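Local structure of P450 epoxidase (1Q5D) at residues 136-148 / 404-416. The protein is a cytochrome P450, a haem protein of the mainly helical P450 fold, modelled with haem and 7,11-dihydroxy-8,8,10,12,16-pentamethyl-3-[1-methyl-2-(2-methyl-thiazol-4-yl)vinyl]-4,17-dioxabicyclo[14.1.0]heptadecane-5,9-dione bound. Residues are numbered along the deposited sequence; the frame is centred on the assembly and turned at random.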
ATOM      1  N   ALA A 136     -12.293  17.424 -16.009  1.00 51.25           N
ATOM      2  CA  ALA A 136     -13.513  16.643 -16.189  1.00 52.82           C
ATOM      3  C   ALA A 136     -14.599  16.893 -15.133  1.00 53.94           C
ATOM      4  O   ALA A 136     -15.781  16.742 -15.424  1.00 53.74           O
ATOM      5  CB  ALA A 136     -13.183  15.143 -16.263  1.00 52.58           C
ATOM      6  N   ARG A 137     -14.219  17.271 -13.915  1.00 55.87           N
ATOM      7  CA  ARG A 137     -15.201  17.295 -12.828  1.00 57.65           C
ATOM      8  C   ARG A 137     -15.194  18.507 -11.902  1.00 58.53           C
ATOM      9  O   ARG A 137     -16.095  18.654 -11.075  1.00 58.40           O
ATOM     10  CB  ARG A 137     -15.106  16.011 -11.998  1.00 58.81           C
ATOM     11  CG  ARG A 137     -15.470  14.746 -12.766  1.00 60.24           C
ATOM     12  CD  ARG A 137     -16.269  13.741 -11.962  1.00 61.40           C
ATOM     13  NE  ARG A 137     -17.708  13.959 -12.091  1.00 62.91           N
ATOM     14  CZ  ARG A 137     -18.447  14.656 -11.233  1.00 63.50           C
ATOM     15  NH1 ARG A 137     -17.895  15.224 -10.165  1.00 63.64           N
ATOM     16  NH2 ARG A 137     -19.749  14.786 -11.446  1.00 64.10           N
ATOM     17  N   SER A 138     -14.190  19.368 -12.016  1.00 59.57           N
ATOM     18  CA  SER A 138     -14.068  20.489 -11.087  1.00 60.46           C
ATOM     19  C   SER A 138     -15.268  21.442 -11.128  1.00 61.79           C
ATOM     20  O   SER A 138     -15.446  22.269 -10.227  1.00 61.87           O
ATOM     21  CB  SER A 138     -12.783  21.267 -11.355  1.00 60.41           C
ATOM     22  OG  SER A 138     -12.718  21.689 -12.705  1.00 60.30           O
ATOM     23  N   GLY A 139     -16.092  21.315 -12.164  1.00 63.07           N
ATOM     24  CA  GLY A 139     -17.174  22.256 -12.400  1.00 65.09           C
ATOM     25  C   GLY A 139     -18.411  22.045 -11.544  1.00 66.37           C
ATOM     26  O   GLY A 139     -19.191  22.981 -11.330  1.00 66.68           O
ATOM     27  N   GLN A 140     -18.585  20.822 -11.047  1.00 67.16           N
ATOM     28  CA  GLN A 140     -19.758  20.466 -10.250  1.00 67.94           C
ATOM     29  C   GLN A 140     -19.833  21.200  -8.916  1.00 67.96           C
ATOM     30  O   GLN A 140     -18.905  21.912  -8.527  1.00 68.33           O
ATOM     31  CB  GLN A 140     -19.811  18.955  -9.999  1.00 68.52           C
ATOM     32  CG  GLN A 140     -18.949  18.126 -10.929  1.00 69.41           C
ATOM     33  CD  GLN A 140     -19.452  18.121 -12.360  1.00 70.18           C
ATOM     34  OE1 GLN A 140     -18.734  17.698 -13.272  1.00 70.64           O
ATOM     35  NE2 GLN A 140     -20.683  18.591 -12.564  1.00 70.66           N
ATOM     36  N   GLU A 141     -20.952  21.023  -8.223  1.00 67.73           N
ATOM     37  CA  GLU A 141     -21.090  21.524  -6.865  1.00 67.39           C
ATOM     38  C   GLU A 141     -20.220  20.672  -5.942  1.00 65.87           C
ATOM     39  O   GLU A 141     -19.513  21.192  -5.076  1.00 66.20           O
ATOM     40  CB  GLU A 141     -22.555  21.466  -6.422  1.00 68.55           C
ATOM     41  CG  GLU A 141     -22.996  22.628  -5.542  1.00 70.05           C
ATOM     42  CD  GLU A 141     -23.059  23.948  -6.296  1.00 70.89           C
ATOM     43  OE1 GLU A 141     -22.667  24.987  -5.712  1.00 71.18           O
ATOM     44  OE2 GLU A 141     -23.495  23.948  -7.473  1.00 71.11           O
ATOM     45  N   GLU A 142     -20.268  19.359  -6.160  1.00 63.71           N
ATOM     46  CA  GLU A 142     -19.567  18.388  -5.321  1.00 61.03           C
ATOM     47  C   GLU A 142     -18.428  17.678  -6.058  1.00 57.49           C
ATOM     48  O   GLU A 142     -18.566  17.280  -7.219  1.00 57.63           O
ATOM     49  CB  GLU A 142     -20.555  17.355  -4.768  1.00 62.67           C
ATOM     50  CG  GLU A 142     -21.333  16.598  -5.839  1.00 64.38           C
ATOM     51  CD  GLU A 142     -22.335  17.474  -6.576  1.00 65.24           C
ATOM     52  OE1 GLU A 142     -23.368  17.838  -5.972  1.00 65.67           O
ATOM     53  OE2 GLU A 142     -22.094  17.800  -7.761  1.00 65.91           O
ATOM     54  N   PHE A 143     -17.305  17.522  -5.363  1.00 52.56           N
ATOM     55  CA  PHE A 143     -16.151  16.804  -5.889  1.00 47.40           C
ATOM     56  C   PHE A 143     -15.702  15.763  -4.866  1.00 45.00           C
ATOM     57  O   PHE A 143     -15.416  16.087  -3.709  1.00 44.07           O
ATOM     58  CB  PHE A 143     -15.010  17.781  -6.198  1.00 45.83           C
ATOM     59  CG  PHE A 143     -13.904  17.190  -7.034  1.00 43.92           C
ATOM     60  CD1 PHE A 143     -14.063  17.017  -8.404  1.00 43.18           C
ATOM     61  CD2 PHE A 143     -12.695  16.822  -6.455  1.00 42.96           C
ATOM     62  CE1 PHE A 143     -13.039  16.483  -9.177  1.00 42.44           C
ATOM     63  CE2 PHE A 143     -11.669  16.285  -7.226  1.00 42.10           C
ATOM     64  CZ  PHE A 143     -11.841  16.109  -8.580  1.00 41.92           C
ATOM     65  N   ASP A 144     -15.661  14.509  -5.299  1.00 42.25           N
ATOM     66  CA  ASP A 144     -15.214  13.411  -4.456  1.00 40.19           C
ATOM     67  C   ASP A 144     -13.744  13.107  -4.727  1.00 38.54           C
ATOM     68  O   ASP A 144     -13.399  12.562  -5.769  1.00 37.62           O
ATOM     69  CB  ASP A 144     -16.056  12.170  -4.728  1.00 40.62           C
ATOM     70  CG  ASP A 144     -15.736  11.029  -3.790  1.00 40.56           C
ATOM     71  OD1 ASP A 144     -16.544  10.076  -3.736  1.00 41.55           O
ATOM     72  OD2 ASP A 144     -14.711  10.994  -3.078  1.00 39.54           O
ATOM     73  N   VAL A 145     -12.892  13.452  -3.770  1.00 37.35           N
ATOM     74  CA  VAL A 145     -11.442  13.287  -3.909  1.00 36.43           C
ATOM     75  C   VAL A 145     -11.038  11.828  -4.102  1.00 35.87           C
ATOM     76  O   VAL A 145      -9.990  11.524  -4.692  1.00 35.60           O
ATOM     77  CB  VAL A 145     -10.706  13.940  -2.733  1.00 35.92           C
ATOM     78  CG1 VAL A 145      -9.195  13.640  -2.778  1.00 35.87           C
ATOM     79  CG2 VAL A 145     -10.959  15.457  -2.758  1.00 36.48           C
ATOM     80  N   VAL A 146     -11.878  10.918  -3.627  1.00 34.76           N
ATOM     81  CA  VAL A 146     -11.655   9.523  -3.932  1.00 35.01           C
ATOM     82  C   VAL A 146     -12.121   9.189  -5.346  1.00 35.02           C
ATOM     83  O   VAL A 146     -11.295   9.002  -6.236  1.00 33.93           O
ATOM     84  CB  VAL A 146     -12.292   8.571  -2.890  1.00 34.18           C
ATOM     85  CG1 VAL A 146     -12.095   7.116  -3.316  1.00 33.86           C
ATOM     86  CG2 VAL A 146     -11.669   8.801  -1.519  1.00 34.61           C
ATOM     87  N   ARG A 147     -13.437   9.125  -5.554  1.00 36.59           N
ATOM     88  CA  ARG A 147     -13.982   8.605  -6.812  1.00 38.93           C
ATOM     89  C   ARG A 147     -13.654   9.451  -8.055  1.00 38.50           C
ATOM     90  O   ARG A 147     -13.473   8.909  -9.142  1.00 39.54           O
ATOM     91  CB  ARG A 147     -15.504   8.373  -6.702  1.00 42.56           C
ATOM     92  CG  ARG A 147     -16.178   8.003  -8.036  1.00 46.69           C
ATOM     93  CD  ARG A 147     -17.718   7.969  -8.028  1.00 49.91           C
ATOM     94  NE  ARG A 147     -18.316   8.774  -6.959  1.00 52.50           N
ATOM     95  CZ  ARG A 147     -18.648  10.060  -7.069  1.00 53.77           C
ATOM     96  NH1 ARG A 147     -18.437  10.723  -8.204  1.00 54.67           N
ATOM     97  NH2 ARG A 147     -19.189  10.690  -6.036  1.00 54.35           N
ATOM     98  N   ASP A 148     -13.577  10.768  -7.895  1.00 37.65           N
ATOM     99  CA  ASP A 148     -13.350  11.657  -9.027  1.00 37.28           C
ATOM    100  C   ASP A 148     -11.866  11.994  -9.256  1.00 37.23           C
ATOM    101  O   ASP A 148     -11.516  12.676 -10.228  1.00 37.31           O
ATOM    102  CB  ASP A 148     -14.123  12.960  -8.825  1.00 36.63           C
ATOM    103  CG  ASP A 148     -15.601  12.736  -8.625  1.00 37.30           C
ATOM    104  OD1 ASP A 148     -16.169  11.868  -9.312  1.00 36.44           O
ATOM    105  OD2 ASP A 148     -16.276  13.399  -7.806  1.00 38.18           O
ATOM    106  N   ARG A 404      -7.546   1.227   6.216  1.00 26.58           N
ATOM    107  CA  ARG A 404      -8.560   2.130   6.708  1.00 27.84           C
ATOM    108  C   ARG A 404      -9.082   2.874   5.471  1.00 29.52           C
ATOM    109  O   ARG A 404      -8.758   4.047   5.255  1.00 28.71           O
ATOM    110  CB  ARG A 404      -7.961   3.109   7.734  1.00 27.42           C
ATOM    111  CG  ARG A 404      -7.174   2.451   8.890  1.00 26.63           C
ATOM    112  CD  ARG A 404      -6.345   3.446   9.750  1.00 26.82           C
ATOM    113  NE  ARG A 404      -7.145   4.630  10.060  1.00 27.35           N
ATOM    114  CZ  ARG A 404      -6.655   5.855  10.195  1.00 27.55           C
ATOM    115  NH1 ARG A 404      -5.351   6.073  10.076  1.00 27.72           N
ATOM    116  NH2 ARG A 404      -7.470   6.864  10.458  1.00 26.49           N
ATOM    117  N   ASN A 405      -9.884   2.177   4.657  1.00 28.74           N
ATOM    118  CA  ASN A 405     -10.237   2.668   3.330  1.00 29.14           C
ATOM    119  C   ASN A 405     -11.271   3.791   3.363  1.00 30.34           C
ATOM    120  O   ASN A 405     -12.362   3.631   3.926  1.00 30.35           O
ATOM    121  CB  ASN A 405     -10.728   1.509   2.431  1.00 29.02           C
ATOM    122  CG  ASN A 405     -11.943   0.769   3.013  1.00 29.35           C
ATOM    123  OD1 ASN A 405     -11.980   0.442   4.202  1.00 26.11           O
ATOM    124  ND2 ASN A 405     -12.945   0.488   2.150  1.00 29.70           N
ATOM    125  N   ILE A 406     -10.924   4.932   2.778  1.00 30.68           N
ATOM    126  CA  ILE A 406     -11.886   6.015   2.621  1.00 31.43           C
ATOM    127  C   ILE A 406     -12.700   5.770   1.361  1.00 32.42           C
ATOM    128  O   ILE A 406     -12.143   5.647   0.261  1.00 31.90           O
ATOM    129  CB  ILE A 406     -11.182   7.384   2.511  1.00 32.20           C
ATOM    130  CG1 ILE A 406     -10.382   7.681   3.775  1.00 32.37           C
ATOM    131  CG2 ILE A 406     -12.225   8.477   2.308  1.00 32.05           C
ATOM    132  CD1 ILE A 406      -9.526   8.975   3.692  1.00 32.99           C
ATOM    133  N   GLU A 407     -14.015   5.687   1.522  1.00 33.41           N
ATOM    134  CA  GLU A 407     -14.904   5.428   0.407  1.00 36.26           C
ATOM    135  C   GLU A 407     -15.281   6.707  -0.338  1.00 36.38           C
ATOM    136  O   GLU A 407     -15.474   6.687  -1.554  1.00 36.99           O
ATOM    137  CB  GLU A 407     -16.158   4.686   0.893  1.00 37.65           C
ATOM    138  CG  GLU A 407     -15.840   3.297   1.420  1.00 38.88           C
ATOM    139  CD  GLU A 407     -17.060   2.565   1.961  1.00 39.85           C
ATOM    140  OE1 GLU A 407     -17.028   1.325   1.974  1.00 41.20           O
ATOM    141  OE2 GLU A 407     -18.037   3.212   2.369  1.00 40.12           O
ATOM    142  N   SER A 408     -15.390   7.807   0.395  1.00 36.33           N
ATOM    143  CA  SER A 408     -15.707   9.104  -0.191  1.00 36.33           C
ATOM    144  C   SER A 408     -15.098  10.232   0.641  1.00 36.35           C
ATOM    145  O   SER A 408     -15.060  10.174   1.868  1.00 35.69           O
ATOM    146  CB  SER A 408     -17.228   9.287  -0.343  1.00 37.54           C
ATOM    147  OG  SER A 408     -17.868   9.285   0.918  1.00 38.78           O
ATOM    148  N   LEU A 409     -14.595  11.248  -0.055  1.00 36.17           N
ATOM    149  CA  LEU A 409     -14.029  12.435   0.557  1.00 36.13           C
ATOM    150  C   LEU A 409     -14.571  13.621  -0.227  1.00 37.12           C
ATOM    151  O   LEU A 409     -13.993  14.044  -1.234  1.00 36.26           O
ATOM    152  CB  LEU A 409     -12.496  12.383   0.478  1.00 36.09           C
ATOM    153  CG  LEU A 409     -11.722  13.554   1.089  1.00 36.14           C
ATOM    154  CD1 LEU A 409     -12.243  13.877   2.471  1.00 36.64           C
ATOM    155  CD2 LEU A 409     -10.207  13.270   1.124  1.00 35.94           C
ATOM    156  N   ASN A 410     -15.709  14.134   0.218  1.00 39.26           N
ATOM    157  CA  ASN A 410     -16.428  15.148  -0.536  1.00 41.20           C
ATOM    158  C   ASN A 410     -15.985  16.549  -0.155  1.00 41.46           C
ATOM    159  O   ASN A 410     -15.945  16.904   1.025  1.00 41.84           O
ATOM    160  CB  ASN A 410     -17.939  14.982  -0.363  1.00 41.84           C
ATOM    161  CG  ASN A 410     -18.506  13.886  -1.251  1.00 42.84           C
ATOM    162  OD1 ASN A 410     -18.922  12.833  -0.766  1.00 43.64           O
ATOM    163  ND2 ASN A 410     -18.511  14.122  -2.559  1.00 42.74           N
ATOM    164  N   VAL A 411     -15.638  17.337  -1.165  1.00 42.19           N
ATOM    165  CA  VAL A 411     -15.129  18.676  -0.937  1.00 43.22           C
ATOM    166  C   VAL A 411     -15.835  19.683  -1.830  1.00 44.54           C
ATOM    167  O   VAL A 411     -16.517  19.314  -2.794  1.00 44.02           O
ATOM    168  CB  VAL A 411     -13.606  18.770  -1.215  1.00 43.03           C
ATOM    169  CG1 VAL A 411     -12.833  17.786  -0.356  1.00 42.88           C
ATOM    170  CG2 VAL A 411     -13.307  18.547  -2.702  1.00 42.94           C
ATOM    171  N   ILE A 412     -15.664  20.954  -1.485  1.00 45.38           N
ATOM    172  CA  ILE A 412     -16.065  22.054  -2.338  1.00 47.16           C
ATOM    173  C   ILE A 412     -14.790  22.755  -2.763  1.00 47.43           C
ATOM    174  O   ILE A 412     -14.070  23.307  -1.928  1.00 46.86           O
ATOM    175  CB  ILE A 412     -16.972  23.029  -1.572  1.00 47.75           C
ATOM    176  CG1 ILE A 412     -18.210  22.301  -1.040  1.00 47.73           C
ATOM    177  CG2 ILE A 412     -17.357  24.206  -2.466  1.00 48.10           C
ATOM    178  CD1 ILE A 412     -18.705  22.827   0.295  1.00 48.27           C
ATOM    179  N   LEU A 413     -14.500  22.717  -4.057  1.00 49.11           N
ATOM    180  CA  LEU A 413     -13.220  23.215  -4.548  1.00 51.12           C
ATOM    181  C   LEU A 413     -13.088  24.731  -4.420  1.00 52.94           C
ATOM    182  O   LEU A 413     -12.112  25.226  -3.861  1.00 52.60           O
ATOM    183  CB  LEU A 413     -12.967  22.744  -5.981  1.00 50.77           C
ATOM    184  CG  LEU A 413     -12.785  21.229  -6.124  1.00 50.53           C
ATOM    185  CD1 LEU A 413     -12.860  20.814  -7.580  1.00 50.08           C
ATOM    186  CD2 LEU A 413     -11.473  20.767  -5.486  1.00 50.13           C
ATOM    187  N   LYS A 414     -14.071  25.470  -4.926  1.00 56.34           N
ATOM    188  CA  LYS A 414     -14.059  26.928  -4.795  1.00 59.31           C
ATOM    189  C   LYS A 414     -15.297  27.422  -4.053  1.00 60.90           C
ATOM    190  O   LYS A 414     -16.303  27.765  -4.672  1.00 60.45           O
ATOM    191  CB  LYS A 414     -13.950  27.611  -6.167  1.00 60.54           C
ATOM    192  CG  LYS A 414     -13.667  26.675  -7.339  1.00 61.68           C
ATOM    193  CD  LYS A 414     -13.624  27.433  -8.662  1.00 62.62           C
ATOM    194  CE  LYS A 414     -12.257  28.098  -8.888  1.00 63.47           C
ATOM    195  NZ  LYS A 414     -12.360  29.242  -9.854  1.00 63.81           N
ATOM    196  N   PRO A 415     -15.224  27.453  -2.724  1.00 62.72           N
ATOM    197  CA  PRO A 415     -16.370  27.834  -1.890  1.00 64.18           C
ATOM    198  C   PRO A 415     -16.664  29.326  -1.963  1.00 65.83           C
ATOM    199  O   PRO A 415     -15.734  30.122  -2.108  1.00 65.96           O
ATOM    200  CB  PRO A 415     -15.919  27.464  -0.467  1.00 63.95           C
ATOM    201  CG  PRO A 415     -14.658  26.665  -0.639  1.00 63.58           C
ATOM    202  CD  PRO A 415     -14.035  27.129  -1.920  1.00 63.30           C
ATOM    203  N   SER A 416     -17.943  29.682  -1.865  1.00 67.48           N
ATOM    204  CA  SER A 416     -18.378  31.079  -1.821  1.00 69.08           C
ATOM    205  C   SER A 416     -19.899  31.190  -1.759  1.00 69.75           C
ATOM    206  O   SER A 416     -20.620  30.194  -1.665  1.00 70.15           O
ATOM    207  CB  SER A 416     -17.848  31.867  -3.022  1.00 69.42           C
ATOM    208  OG  SER A 416     -17.673  33.234  -2.684  1.00 69.57           O
TER
HETATM  209  O   HOH W   1     -17.044  21.436  -5.985  1.00 60.38           O
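With CG trans to its own backbone N (chi1 -174°), Asp144 turns its carboxylate across to the 404-416 segment, where Leu409 N lies 3.0 Å from Asp144 OD2 in a nearly straight bond. Val146 N reaches the same oxygen at 2.9 Å; the two donors approach from opposite faces of the carboxylate, each well out of its plane. Arg147 N adds a weak third bond, so OD2 caps the turn that leads into the next helix and also grips the 404-416 segment. Phe143 has a similar first torsion (-167°), which turns one face of its ring to Leu413: CD1 of Leu413 sits over that face in a CH-pi contact, 4.2 Å from the ring centroid, while Asp148 CB covers the opposite face and Val411 CG2 lies at the edge. Between these groups the backbones form a short antiparallel pairing. Phe143 and Val411 are its hydrogen-bonded pair, with Val411 N 2.8 Å from Phe143 O and Phe143 N donating back to Val411 O (3.2 Å), and Asp144 and Asn410 the non-hydrogen-bonded one. This joins strand 143-144 to the C-terminal strand 406-412 in a small antiparallel sheet of the P450 fold, where strands 390-391 and 396-397 also pair with 406-412. Just beyond this pairing, Val145 N bonds to Leu409 O at 2.8 Å, the Val145 side chain runs alongside that of Leu409, and Val145 CG2 touches Val411 CG1. Val146 CG2 packs 3.9 Å from Ile406 CG2; helix 257-272 lines this side too, Phe265 meeting Ile406 and Leu271 meeting Val411. Asp148 OD2 takes the N-H of Asp144, and its carboxylate forms salt bridges with Arg147 and Arg137, the latter linking the 123-137 helix region to the helix after the strand.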